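Long-range contacts in arginase (PDB 6VSS), which hydrolyses L-arginine to urea and L-ornithine, and agmatine to urea and putrescine, using two manganese ions in each subunit of a homohexamer: residues D179-D184 with V264-D269; V219-I224 with V237-M242; P250-L255 with L295-N300; V270-P275 with G287-R292. All blocks are in the same frame, centred on the assembly; numbering follows the deposited sequence.

Interaction 1: residues D179-D184 with V264-D269. With MN (manganese (II) ion), chain I; MN (manganese (II) ion), chain J.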
loop_
_atom_site.group_PDB
_atom_site.type_symbol
_atom_site.label_atom_id
_atom_site.label_comp_id
_atom_site.label_asym_id
_atom_site.label_seq_id
_atom_site.Cartn_x
_atom_site.Cartn_y
_atom_site.Cartn_z
ATOM N N ASP B 179 35.761 -21.039 6.320
ATOM C CA ASP B 179 34.605 -21.308 7.217
ATOM C C ASP B 179 33.516 -20.347 6.778
ATOM O O ASP B 179 33.884 -19.269 6.389
ATOM C CB ASP B 179 34.956 -21.137 8.696
ATOM C CG ASP B 179 35.883 -22.194 9.305
ATOM O OD1 ASP B 179 35.991 -23.312 8.741
ATOM O OD2 ASP B 179 36.467 -21.903 10.379
ATOM N N ILE B 180 32.245 -20.731 6.894
ATOM C CA ILE B 180 31.103 -19.880 6.486
ATOM C C ILE B 180 30.164 -19.640 7.657
ATOM O O ILE B 180 29.815 -20.559 8.381
ATOM C CB ILE B 180 30.357 -20.467 5.287
ATOM C CG1 ILE B 180 31.280 -20.688 4.087
ATOM C CG2 ILE B 180 29.132 -19.604 4.963
ATOM C CD1 ILE B 180 30.587 -21.300 2.925
ATOM N N LEU B 181 29.782 -18.395 7.805
ATOM C CA LEU B 181 28.701 -17.968 8.699
ATOM C C LEU B 181 27.583 -17.586 7.755
ATOM O O LEU B 181 27.845 -16.741 6.883
ATOM C CB LEU B 181 29.136 -16.754 9.510
ATOM C CG LEU B 181 27.996 -16.128 10.304
ATOM C CD1 LEU B 181 27.356 -17.147 11.226
ATOM C CD2 LEU B 181 28.539 -14.922 11.074
ATOM N N HIS B 182 26.450 -18.278 7.867
ATOM C CA HIS B 182 25.352 -18.233 6.887
ATOM C C HIS B 182 24.100 -17.892 7.674
ATOM O O HIS B 182 23.714 -18.699 8.545
ATOM C CB HIS B 182 25.329 -19.545 6.118
ATOM C CG HIS B 182 24.066 -19.821 5.358
ATOM N ND1 HIS B 182 23.548 -21.106 5.234
ATOM C CD2 HIS B 182 23.270 -19.014 4.626
ATOM C CE1 HIS B 182 22.492 -21.063 4.444
ATOM N NE2 HIS B 182 22.289 -19.782 4.083
ATOM N N PHE B 183 23.508 -16.741 7.405
ATOM C CA PHE B 183 22.188 -16.329 7.949
ATOM C C PHE B 183 21.111 -16.683 6.935
ATOM O O PHE B 183 21.185 -16.271 5.793
ATOM C CB PHE B 183 22.161 -14.841 8.271
ATOM C CG PHE B 183 23.152 -14.430 9.329
ATOM C CD1 PHE B 183 24.424 -13.996 8.979
ATOM C CD2 PHE B 183 22.791 -14.353 10.664
ATOM C CE1 PHE B 183 25.335 -13.558 9.933
ATOM C CE2 PHE B 183 23.718 -13.945 11.629
ATOM C CZ PHE B 183 24.985 -13.575 11.255
ATOM N N ASP B 184 20.108 -17.417 7.377
ATOM C CA ASP B 184 19.027 -17.838 6.464
ATOM C C ASP B 184 17.826 -18.356 7.264
ATOM O O ASP B 184 18.046 -18.921 8.304
ATOM C CB ASP B 184 19.610 -18.885 5.532
ATOM C CG ASP B 184 18.967 -18.896 4.166
ATOM O OD1 ASP B 184 17.755 -18.590 4.033
ATOM O OD2 ASP B 184 19.736 -19.086 3.248
ATOM N N VAL B 264 37.261 -16.619 6.408
ATOM C CA VAL B 264 35.820 -16.635 6.770
ATOM C C VAL B 264 35.018 -15.942 5.663
ATOM O O VAL B 264 35.336 -14.772 5.315
ATOM C CB VAL B 264 35.562 -15.989 8.147
ATOM C CG1 VAL B 264 34.082 -16.069 8.518
ATOM C CG2 VAL B 264 36.411 -16.658 9.248
ATOM N N TYR B 265 33.971 -16.613 5.184
ATOM C CA TYR B 265 32.974 -16.035 4.235
ATOM C C TYR B 265 31.628 -15.857 4.950
ATOM O O TYR B 265 31.211 -16.827 5.662
ATOM C CB TYR B 265 32.838 -16.952 3.029
ATOM C CG TYR B 265 31.924 -16.394 1.981
ATOM C CD1 TYR B 265 30.551 -16.639 1.991
ATOM C CD2 TYR B 265 32.445 -15.598 0.982
ATOM C CE1 TYR B 265 29.731 -16.123 0.993
ATOM C CE2 TYR B 265 31.646 -15.126 -0.038
ATOM C CZ TYR B 265 30.284 -15.349 -0.008
ATOM O OH TYR B 265 29.545 -14.813 -1.010
ATOM N N VAL B 266 30.995 -14.692 4.796
ATOM C CA VAL B 266 29.722 -14.362 5.506
ATOM C C VAL B 266 28.592 -14.186 4.497
ATOM O O VAL B 266 28.618 -13.245 3.741
ATOM C CB VAL B 266 29.836 -13.131 6.410
ATOM C CG1 VAL B 266 28.507 -12.889 7.124
ATOM C CG2 VAL B 266 30.957 -13.282 7.442
ATOM N N SER B 267 27.633 -15.098 4.482
ATOM C CA SER B 267 26.498 -15.090 3.534
ATOM C C SER B 267 25.240 -14.670 4.303
ATOM O O SER B 267 24.828 -15.391 5.250
ATOM C CB SER B 267 26.359 -16.431 2.923
ATOM O OG SER B 267 25.205 -16.477 2.086
ATOM N N ILE B 268 24.666 -13.538 3.984
ATOM C CA ILE B 268 23.420 -13.069 4.664
ATOM C C ILE B 268 22.226 -13.202 3.703
ATOM O O ILE B 268 22.126 -12.389 2.713
ATOM C CB ILE B 268 23.595 -11.647 5.203
ATOM C CG1 ILE B 268 24.982 -11.487 5.857
ATOM C CG2 ILE B 268 22.413 -11.328 6.124
ATOM C CD1 ILE B 268 25.233 -10.208 6.596
ATOM N N ASP B 269 21.330 -14.165 3.973
ATOM C CA ASP B 269 20.010 -14.198 3.296
ATOM C C ASP B 269 19.041 -13.286 4.082
ATOM O O ASP B 269 18.890 -13.462 5.274
ATOM C CB ASP B 269 19.583 -15.643 3.081
ATOM C CG ASP B 269 18.249 -15.815 2.363
ATOM O OD1 ASP B 269 17.450 -14.844 2.427
ATOM O OD2 ASP B 269 17.972 -16.944 1.908
HETATM MN MN MN I . 16.248 -18.043 2.474
HETATM MN MN MN J . 19.017 -18.818 1.254
HETATM O O HOH W 1 17.132 -19.655 1.330
#
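Five nearly straight backbone hydrogen bonds join the parallel strands 179-183 and 264-269, ending with Asp-269 N on Phe-183 O at 2.8 Å. The contact is tightest just beyond this last rung, where Asp-184 and Asp-269 share the binuclear manganese site of arginase. Asp-184 divides its carboxylate between the metals, OD1 binding MN of chain I at 2.2 Å and OD2 binding MN of chain J at 2.1 Å. OD2 of Asp-269 bridges both ions by itself, and a water spans them as well. Asp-184 OD1 and Asp-269 OD2 thus stand only 2.7 Å apart, their carboxylate planes turned 63° from each other; the metal charge probably offsets the repulsion. His-182, with CG anti to the backbone N, sends NE2 in its ring plane to the anti lone pair of Asp-184 OD2 at 2.8 Å, a second-shell bond. An alanine at His-182 would remove this N-H and would probably leave the Asp-184 carboxylate less firmly oriented. Away from the metals the side chains meet loosely: Phe-183 and Ile-268 run side by side, CD1 to CG1 4.0 Å, and Ile-180 lies alongside Tyr-265. All the touching residues are buried, so this looser part is no solvent side: helix 163-174 packs on the face of Ile-180 and Tyr-265, helix 291-300 on that of Leu-181 and Phe-183, and strand 213-221 pairs with the other edge of strand 179-183.

Interaction 2: residues V219-I224 with V237-M242; sequences VGIRSI and VETHEM
Met-242 is bent at both chi2 (-61°) and chi3, which curls SD back over the backbone of Gly-220, 3.7 Å from its CA. Arg-222 starts with CG in the crowded position between backbone N and carbonyl carbon (chi1 49°) and then runs extended beside Met-242, its CD 3.8 Å from Met-242 CG. This course brings Arg-222 NH1 to Gly-220 O at 2.9 Å, the oxygen lying close to the guanidinium plane. Further bonds to the backbone carbonyls of Asp-271, Ser-272 and Glu-285 hold the guanidinium among main-chain oxygens. Strand 213-221, helix 226-234 and strand 238-241 form a beta-alpha-beta unit at the margin of the parallel sheet, and here its two strands part company. The chain turns a corner at Gly-220, whose positive phi (96°) favours glycine. Pairing is therefore uneven: Met-242 N bonds firmly to Ile-221 O at 2.8 Å, whereas Ile-221 N reaches His-240 O only weakly, at 3.4 Å. Water 2 fills in, accepting from Gly-220 N at 3.0 Å and donating to His-240 O at 2.8 Å. On the apolar side, CG2 of Thr-239 lies 3.9 Å from CG1 of Ile-221, the two side chains crossing at about a right angle. Past the corner, Ser-223, which binds L-ornithine, packs on Asn-98 of a neighbouring subunit, another L-ornithine-binding residue, so the pocket probably draws on both subunits.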
loop_
_atom_site.group_PDB
_atom_site.type_symbol
_atom_site.label_atom_id
_atom_site.label_comp_id
_atom_site.label_asym_id
_atom_site.label_seq_id
_atom_site.Cartn_x
_atom_site.Cartn_y
_atom_site.Cartn_z
ATOM N N VAL B 219 22.476 -19.748 10.913
ATOM C CA VAL B 219 21.717 -19.041 11.982
ATOM C C VAL B 219 20.414 -18.487 11.404
ATOM O O VAL B 219 20.452 -17.876 10.354
ATOM C CB VAL B 219 22.606 -17.943 12.586
ATOM C CG1 VAL B 219 21.890 -17.135 13.662
ATOM C CG2 VAL B 219 23.885 -18.527 13.124
ATOM N N GLY B 220 19.315 -18.638 12.144
ATOM C CA GLY B 220 17.951 -18.192 11.794
ATOM C C GLY B 220 17.093 -19.282 11.162
ATOM O O GLY B 220 15.971 -18.984 10.748
ATOM N N ILE B 221 17.567 -20.522 11.180
ATOM C CA ILE B 221 16.913 -21.637 10.457
ATOM C C ILE B 221 15.584 -21.986 11.135
ATOM O O ILE B 221 15.599 -22.190 12.345
ATOM C CB ILE B 221 17.865 -22.847 10.391
ATOM C CG1 ILE B 221 19.181 -22.475 9.729
ATOM C CG2 ILE B 221 17.166 -24.001 9.700
ATOM C CD1 ILE B 221 19.072 -22.213 8.277
ATOM N N ARG B 222 14.496 -21.999 10.366
ATOM C CA ARG B 222 13.147 -22.301 10.863
ATOM C C ARG B 222 12.314 -23.000 9.787
ATOM O O ARG B 222 11.155 -23.118 9.991
ATOM C CB ARG B 222 12.466 -21.026 11.361
ATOM C CG ARG B 222 12.536 -19.869 10.403
ATOM C CD ARG B 222 12.252 -18.619 11.123
ATOM N NE ARG B 222 12.023 -17.519 10.182
ATOM C CZ ARG B 222 12.927 -16.693 9.682
ATOM N NH1 ARG B 222 14.218 -16.837 9.942
ATOM N NH2 ARG B 222 12.519 -15.704 8.907
ATOM N N SER B 223 12.930 -23.534 8.740
ATOM C CA SER B 223 12.243 -24.106 7.552
ATOM C C SER B 223 13.138 -25.198 6.950
ATOM O O SER B 223 14.029 -24.870 6.162
ATOM C CB SER B 223 11.918 -23.081 6.525
ATOM O OG SER B 223 11.161 -23.701 5.516
ATOM N N ILE B 224 12.917 -26.441 7.339
ATOM C CA ILE B 224 13.880 -27.518 7.034
ATOM C C ILE B 224 13.090 -28.825 6.951
ATOM O O ILE B 224 12.252 -29.101 7.815
ATOM C CB ILE B 224 15.007 -27.480 8.070
ATOM C CG1 ILE B 224 16.021 -28.604 7.850
ATOM C CG2 ILE B 224 14.426 -27.425 9.468
ATOM C CD1 ILE B 224 17.206 -28.566 8.795
ATOM N N VAL B 237 27.275 -30.038 9.257
ATOM C CA VAL B 237 26.852 -28.615 9.236
ATOM C C VAL B 237 26.385 -28.249 10.627
ATOM O O VAL B 237 25.641 -29.027 11.223
ATOM C CB VAL B 237 25.720 -28.364 8.232
ATOM C CG1 VAL B 237 25.233 -26.909 8.311
ATOM C CG2 VAL B 237 26.132 -28.724 6.815
ATOM N N GLU B 238 26.796 -27.088 11.103
ATOM C CA GLU B 238 26.370 -26.565 12.416
ATOM C C GLU B 238 25.094 -25.752 12.228
ATOM O O GLU B 238 25.166 -24.513 12.280
ATOM C CB GLU B 238 27.483 -25.719 13.005
ATOM C CG GLU B 238 28.585 -26.558 13.588
ATOM C CD GLU B 238 29.809 -25.726 13.792
ATOM O OE1 GLU B 238 29.798 -24.882 14.719
ATOM O OE2 GLU B 238 30.719 -25.872 12.971
ATOM N N THR B 239 23.957 -26.406 12.085
ATOM C CA THR B 239 22.677 -25.698 11.863
ATOM C C THR B 239 22.116 -25.215 13.198
ATOM O O THR B 239 21.745 -26.052 13.993
ATOM C CB THR B 239 21.698 -26.604 11.134
ATOM O OG1 THR B 239 22.341 -26.962 9.912
ATOM C CG2 THR B 239 20.354 -25.959 10.886
ATOM N N HIS B 240 21.938 -23.919 13.400
ATOM C CA HIS B 240 21.234 -23.402 14.587
ATOM C C HIS B 240 19.815 -22.991 14.206
ATOM O O HIS B 240 19.653 -22.012 13.469
ATOM C CB HIS B 240 22.046 -22.273 15.225
ATOM C CG HIS B 240 23.397 -22.704 15.657
ATOM N ND1 HIS B 240 23.629 -23.204 16.917
ATOM C CD2 HIS B 240 24.583 -22.766 15.015
ATOM C CE1 HIS B 240 24.905 -23.546 17.030
ATOM N NE2 HIS B 240 25.500 -23.304 15.901
ATOM N N GLU B 241 18.823 -23.657 14.797
ATOM C CA GLU B 241 17.370 -23.403 14.585
ATOM C C GLU B 241 16.841 -22.326 15.545
ATOM O O GLU B 241 17.337 -22.230 16.716
ATOM C CB GLU B 241 16.654 -24.735 14.741
ATOM C CG GLU B 241 17.044 -25.720 13.647
ATOM C CD GLU B 241 16.347 -27.076 13.797
ATOM O OE1 GLU B 241 15.095 -27.097 13.953
ATOM O OE2 GLU B 241 17.047 -28.108 13.760
ATOM N N MET B 242 15.887 -21.520 15.086
ATOM C CA MET B 242 15.277 -20.460 15.941
ATOM C C MET B 242 14.723 -21.058 17.248
ATOM O O MET B 242 14.766 -20.389 18.262
ATOM C CB MET B 242 14.134 -19.743 15.226
ATOM C CG MET B 242 14.577 -18.864 14.085
ATOM S SD MET B 242 15.693 -17.544 14.624
ATOM C CE MET B 242 14.604 -16.509 15.607
HETATM O O HOH W 2 19.109 -19.675 14.913
#

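Interaction 3: residues P250-L255 with L295-N300; sequences PILENL and LNILQN
Apolar contacts centre on Ile-297, which packs against the last turn of helix 245-252 and the loop after it. Its CG1 lies anti to the carbonyl carbon (chi1 -67°), and the chain continues extended, so that CD1 comes to 3.9 Å from Leu-252 CB. The other branch, CG2, meets Leu-255 CD1 at 4.0 Å, the two side chains crossing obliquely. An alanine at Ile-297 would remove both branches and would probably loosen the seating of Leu-252 and Leu-255 against helix 291-300. Both helices lie on the same face of the parallel sheet of this alpha/beta fold, and Ile-297 also packs on Leu-181, Phe-183 and Val-219 of the strands beneath. No direct hydrogen bond links the segments; water 3 does so instead. It donates to Leu-252 O at 2.7 Å and to Ile-297 O at 2.7 Å, and accepts from Leu-255 N at 3.2 Å, joining the C-terminal end of one helix to the flank of the other. Two asparagines bond within their own segment. Asn-300 ND2 turns back to Asn-296 O at 2.8 Å, coming from above the carbonyl plane, while the backbone N of Asn-300 takes the same oxygen. Asn-254 ND2 makes a short, in-plane bond to Pro-250 O at 2.5 Å. Glu-253 and Asn-296 merely run alongside each other, carboxylate and amide planes 88° apart. Nearer the surface, CB of Asn-300 presses against Glu-253 O at 3.1 Å.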
loop_
_atom_site.group_PDB
_atom_site.type_symbol
_atom_site.label_atom_id
_atom_site.label_comp_id
_atom_site.label_asym_id
_atom_site.label_seq_id
_atom_site.Cartn_x
_atom_site.Cartn_y
_atom_site.Cartn_z
ATOM N N PRO B 250 24.832 -17.448 23.793
ATOM C CA PRO B 250 26.197 -17.303 24.294
ATOM C C PRO B 250 27.245 -17.802 23.284
ATOM O O PRO B 250 28.285 -17.201 23.169
ATOM C CB PRO B 250 26.222 -18.143 25.583
ATOM C CG PRO B 250 24.751 -18.358 25.941
ATOM C CD PRO B 250 24.002 -18.328 24.623
ATOM N N ILE B 251 26.950 -18.845 22.524
ATOM C CA ILE B 251 27.919 -19.375 21.516
ATOM C C ILE B 251 27.887 -18.458 20.304
ATOM O O ILE B 251 28.914 -18.274 19.663
ATOM C CB ILE B 251 27.585 -20.818 21.094
ATOM C CG1 ILE B 251 27.348 -21.714 22.310
ATOM C CG2 ILE B 251 28.679 -21.392 20.189
ATOM C CD1 ILE B 251 28.559 -21.881 23.184
ATOM N N LEU B 252 26.708 -17.994 19.931
ATOM C CA LEU B 252 26.563 -17.300 18.625
ATOM C C LEU B 252 27.193 -15.913 18.750
ATOM O O LEU B 252 27.800 -15.473 17.773
ATOM C CB LEU B 252 25.084 -17.253 18.217
ATOM C CG LEU B 252 24.481 -18.610 17.886
ATOM C CD1 LEU B 252 22.987 -18.488 17.605
ATOM C CD2 LEU B 252 25.211 -19.273 16.727
ATOM N N GLU B 253 27.088 -15.299 19.924
ATOM C CA GLU B 253 27.733 -14.008 20.259
ATOM C C GLU B 253 29.238 -14.144 20.545
ATOM O O GLU B 253 29.830 -13.214 21.028
ATOM C CB GLU B 253 26.984 -13.387 21.442
ATOM C CG GLU B 253 25.559 -13.075 21.067
ATOM C CD GLU B 253 24.844 -12.323 22.165
ATOM O OE1 GLU B 253 25.367 -12.333 23.294
ATOM O OE2 GLU B 253 23.770 -11.750 21.896
ATOM N N ASN B 254 29.891 -15.222 20.182
ATOM C CA ASN B 254 31.345 -15.342 20.437
ATOM C C ASN B 254 31.957 -16.333 19.488
ATOM O O ASN B 254 32.815 -17.089 19.921
ATOM C CB ASN B 254 31.658 -15.879 21.831
ATOM C CG ASN B 254 31.131 -14.982 22.930
ATOM O OD1 ASN B 254 31.755 -13.988 23.296
ATOM N ND2 ASN B 254 29.974 -15.329 23.452
ATOM N N LEU B 255 31.537 -16.314 18.251
ATOM C CA LEU B 255 32.061 -17.220 17.225
ATOM C C LEU B 255 33.479 -16.823 16.862
ATOM O O LEU B 255 33.777 -15.616 16.815
ATOM C CB LEU B 255 31.168 -17.123 15.992
ATOM C CG LEU B 255 29.787 -17.737 16.152
ATOM C CD1 LEU B 255 28.935 -17.354 14.945
ATOM C CD2 LEU B 255 29.927 -19.251 16.288
ATOM N N LEU B 295 23.399 -8.252 14.014
ATOM C CA LEU B 295 24.483 -7.272 14.307
ATOM C C LEU B 295 25.289 -7.783 15.512
ATOM O O LEU B 295 26.509 -7.643 15.529
ATOM C CB LEU B 295 23.896 -5.879 14.592
ATOM C CG LEU B 295 23.256 -5.177 13.405
ATOM C CD1 LEU B 295 22.815 -3.770 13.729
ATOM C CD2 LEU B 295 24.187 -5.139 12.226
ATOM N N ASN B 296 24.617 -8.319 16.521
ATOM C CA ASN B 296 25.305 -8.894 17.714
ATOM C C ASN B 296 26.306 -9.975 17.276
ATOM O O ASN B 296 27.496 -9.948 17.696
ATOM C CB ASN B 296 24.299 -9.456 18.698
ATOM C CG ASN B 296 23.472 -8.375 19.361
ATOM O OD1 ASN B 296 23.826 -7.205 19.315
ATOM N ND2 ASN B 296 22.373 -8.755 19.981
ATOM N N ILE B 297 25.851 -10.915 16.470
ATOM C CA ILE B 297 26.718 -12.029 16.005
ATOM C C ILE B 297 27.876 -11.456 15.174
ATOM O O ILE B 297 29.045 -11.899 15.319
ATOM C CB ILE B 297 25.866 -13.072 15.264
ATOM C CG1 ILE B 297 24.904 -13.740 16.257
ATOM C CG2 ILE B 297 26.798 -14.045 14.568
ATOM C CD1 ILE B 297 23.800 -14.597 15.675
ATOM N N LEU B 298 27.585 -10.464 14.346
ATOM C CA LEU B 298 28.546 -10.003 13.321
ATOM C C LEU B 298 29.585 -9.113 13.997
ATOM O O LEU B 298 30.813 -9.258 13.712
ATOM C CB LEU B 298 27.732 -9.278 12.244
ATOM C CG LEU B 298 28.436 -9.017 10.934
ATOM C CD1 LEU B 298 29.060 -10.290 10.367
ATOM C CD2 LEU B 298 27.448 -8.413 9.968
ATOM N N GLN B 299 29.113 -8.283 14.927
ATOM C CA GLN B 299 29.949 -7.362 15.717
ATOM C C GLN B 299 30.893 -8.202 16.575
ATOM O O GLN B 299 32.052 -7.833 16.705
ATOM C CB GLN B 299 29.068 -6.357 16.483
ATOM C CG GLN B 299 28.438 -5.329 15.534
ATOM C CD GLN B 299 27.456 -4.347 16.149
ATOM O OE1 GLN B 299 27.026 -4.505 17.296
ATOM N NE2 GLN B 299 27.092 -3.314 15.394
ATOM N N ASN B 300 30.464 -9.352 17.048
ATOM C CA ASN B 300 31.260 -10.194 17.965
ATOM C C ASN B 300 32.147 -11.164 17.174
ATOM O O ASN B 300 33.067 -11.679 17.756
ATOM C CB ASN B 300 30.344 -10.931 18.942
ATOM C CG ASN B 300 29.931 -10.073 20.121
ATOM O OD1 ASN B 300 30.770 -9.704 20.943
ATOM N ND2 ASN B 300 28.655 -9.761 20.230
HETATM O O HOH W 3 29.820 -13.900 16.987
#

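Interaction 4: residues V270-P275 with G287-R292. With MN (manganese (II) ion), chain I.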
loop_
_atom_site.group_PDB
_atom_site.type_symbol
_atom_site.label_atom_id
_atom_site.label_comp_id
_atom_site.label_asym_id
_atom_site.label_seq_id
_atom_site.Cartn_x
_atom_site.Cartn_y
_atom_site.Cartn_z
ATOM N N VAL B 270 18.535 -12.226 3.438
ATOM C CA VAL B 270 17.624 -11.213 4.057
ATOM C C VAL B 270 16.420 -11.939 4.687
ATOM O O VAL B 270 15.909 -11.418 5.685
ATOM C CB VAL B 270 17.167 -10.155 3.036
ATOM C CG1 VAL B 270 16.201 -9.134 3.668
ATOM C CG2 VAL B 270 18.361 -9.432 2.435
ATOM N N ASP B 271 16.010 -13.101 4.153
ATOM C CA ASP B 271 14.847 -13.854 4.715
ATOM C C ASP B 271 15.223 -14.530 6.023
ATOM O O ASP B 271 14.247 -14.935 6.659
ATOM C CB ASP B 271 14.129 -14.840 3.795
ATOM C CG ASP B 271 14.864 -16.111 3.443
ATOM O OD1 ASP B 271 15.816 -16.492 4.089
ATOM O OD2 ASP B 271 14.495 -16.657 2.457
ATOM N N SER B 272 16.474 -14.463 6.498
ATOM C CA SER B 272 16.833 -14.770 7.903
ATOM C C SER B 272 16.026 -13.886 8.862
ATOM O O SER B 272 15.616 -14.362 9.925
ATOM C CB SER B 272 18.301 -14.654 8.190
ATOM O OG SER B 272 18.794 -13.336 8.001
ATOM N N LEU B 273 15.753 -12.658 8.473
ATOM C CA LEU B 273 15.042 -11.700 9.353
ATOM C C LEU B 273 13.555 -11.970 9.310
ATOM O O LEU B 273 13.033 -12.446 8.265
ATOM C CB LEU B 273 15.301 -10.283 8.875
ATOM C CG LEU B 273 16.726 -9.787 9.066
ATOM C CD1 LEU B 273 16.983 -8.558 8.204
ATOM C CD2 LEU B 273 16.967 -9.471 10.523
ATOM N N ASP B 274 12.895 -11.693 10.433
ATOM C CA ASP B 274 11.432 -11.815 10.501
ATOM C C ASP B 274 10.851 -10.970 9.364
ATOM O O ASP B 274 11.341 -9.895 9.003
ATOM C CB ASP B 274 10.891 -11.373 11.840
ATOM C CG ASP B 274 9.462 -11.852 12.005
ATOM O OD1 ASP B 274 9.251 -13.027 12.335
ATOM O OD2 ASP B 274 8.568 -11.031 11.805
ATOM N N PRO B 275 9.798 -11.466 8.702
ATOM C CA PRO B 275 9.136 -10.684 7.661
ATOM C C PRO B 275 8.535 -9.356 8.170
ATOM O O PRO B 275 8.337 -8.557 7.374
ATOM C CB PRO B 275 7.982 -11.608 7.198
ATOM C CG PRO B 275 8.424 -12.975 7.556
ATOM C CD PRO B 275 9.258 -12.829 8.807
ATOM N N GLY B 287 8.591 -15.798 12.422
ATOM C CA GLY B 287 9.396 -16.253 13.573
ATOM C C GLY B 287 10.894 -16.139 13.342
ATOM O O GLY B 287 11.600 -17.010 13.881
ATOM N N GLY B 288 11.366 -15.052 12.699
ATOM C CA GLY B 288 12.743 -14.936 12.236
ATOM C C GLY B 288 13.573 -14.119 13.199
ATOM O O GLY B 288 13.054 -13.703 14.236
ATOM N N LEU B 289 14.783 -13.798 12.805
ATOM C CA LEU B 289 15.720 -12.943 13.590
ATOM C C LEU B 289 15.244 -11.482 13.647
ATOM O O LEU B 289 14.578 -11.008 12.704
ATOM C CB LEU B 289 17.089 -13.022 12.955
ATOM C CG LEU B 289 17.695 -14.414 12.943
ATOM C CD1 LEU B 289 18.911 -14.468 12.045
ATOM C CD2 LEU B 289 18.046 -14.843 14.330
ATOM N N LEU B 290 15.626 -10.785 14.691
ATOM C CA LEU B 290 15.521 -9.316 14.696
ATOM C C LEU B 290 16.812 -8.783 14.107
ATOM O O LEU B 290 17.833 -9.509 14.032
ATOM C CB LEU B 290 15.292 -8.769 16.106
ATOM C CG LEU B 290 14.132 -9.391 16.879
ATOM C CD1 LEU B 290 14.142 -8.862 18.316
ATOM C CD2 LEU B 290 12.818 -9.094 16.173
ATOM N N PHE B 291 16.732 -7.560 13.624
ATOM C CA PHE B 291 17.860 -6.910 12.933
ATOM C C PHE B 291 19.132 -6.966 13.813
ATOM O O PHE B 291 20.222 -7.373 13.339
ATOM C CB PHE B 291 17.496 -5.488 12.496
ATOM C CG PHE B 291 18.522 -4.951 11.536
ATOM C CD1 PHE B 291 18.417 -5.182 10.175
ATOM C CD2 PHE B 291 19.651 -4.285 11.991
ATOM C CE1 PHE B 291 19.378 -4.718 9.275
ATOM C CE2 PHE B 291 20.614 -3.822 11.092
ATOM C CZ PHE B 291 20.479 -4.047 9.741
ATOM N N ARG B 292 18.962 -6.619 15.077
ATOM C CA ARG B 292 20.000 -6.538 16.129
ATOM C C ARG B 292 20.560 -7.940 16.420
ATOM O O ARG B 292 21.633 -8.039 16.967
ATOM C CB ARG B 292 19.270 -5.780 17.248
ATOM C CG ARG B 292 20.032 -5.553 18.539
ATOM C CD ARG B 292 21.062 -4.443 18.546
ATOM N NE ARG B 292 20.659 -3.318 17.719
ATOM C CZ ARG B 292 21.510 -2.465 17.107
ATOM N NH1 ARG B 292 22.819 -2.628 17.205
ATOM N NH2 ARG B 292 21.031 -1.475 16.357
HETATM MN MN MN I . 16.248 -18.043 2.474
HETATM O O HOH W 1 17.132 -19.655 1.330
#
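The Phe-291 ring is approached obliquely by Leu-273, CD1 to CD1 4.2 Å, and is also touched by Leu-331 of helix 323-339 and Gly-287 of a neighbouring subunit. Two carboxylates, also flat, belong to this active-site loop, which leads from strand 264-269 to helix 291-300. That of Asp-271 chelates MN of chain I, OD1 at 2.3 Å and OD2 at 2.2 Å, completing with Asp-269 a DxD pair on the metal. That of Asp-274, its CG anti to the backbone N (chi1 -165°), holds the returning chain: OD1 accepts Gly-287 N at 2.8 Å, nearly along its C-O axis, and Gly-288 N at 3.0 Å through its anti lone pair, while OD2 bonds to Ser-276. The backbones bridge once, Leu-289 N donating to Ser-272 O at 3.1 Å and Asp-274 N to Leu-289 O at 2.9 Å. Gly-288 fits so closely here that a CB would collide with Asp-274 N, Leu-273 C and Ser-272 O. Beyond the bridge, the side chain of Leu-273 sets out away from 287-292, but its end comes back, CD2 lying 3.6 Å from Leu-290 O.

How the interactions relate
All four interactions gather around one half of the parallel sheet, with centres 12 to 15 Å apart. Interaction 1 pairs two inner strands; interaction 2 lies toward the sheet margin, connected to it because strands 178-183 and 213-221 are neighbours. Along the chain, interaction 2 falls wholly between the two segments of interaction 1, and interaction 4 between those of interaction 3, whereas the segments of interactions 1 and 3 alternate. Helix 291-300 serves interactions 3 and 4, which adjoin in sequence. Interactions 1 and 4 share a manganese ion and water 1, while interactions 2 and 4 both reach a second subunit. The metal-binding strand ends thus lie close to loops that reach a neighbouring subunit.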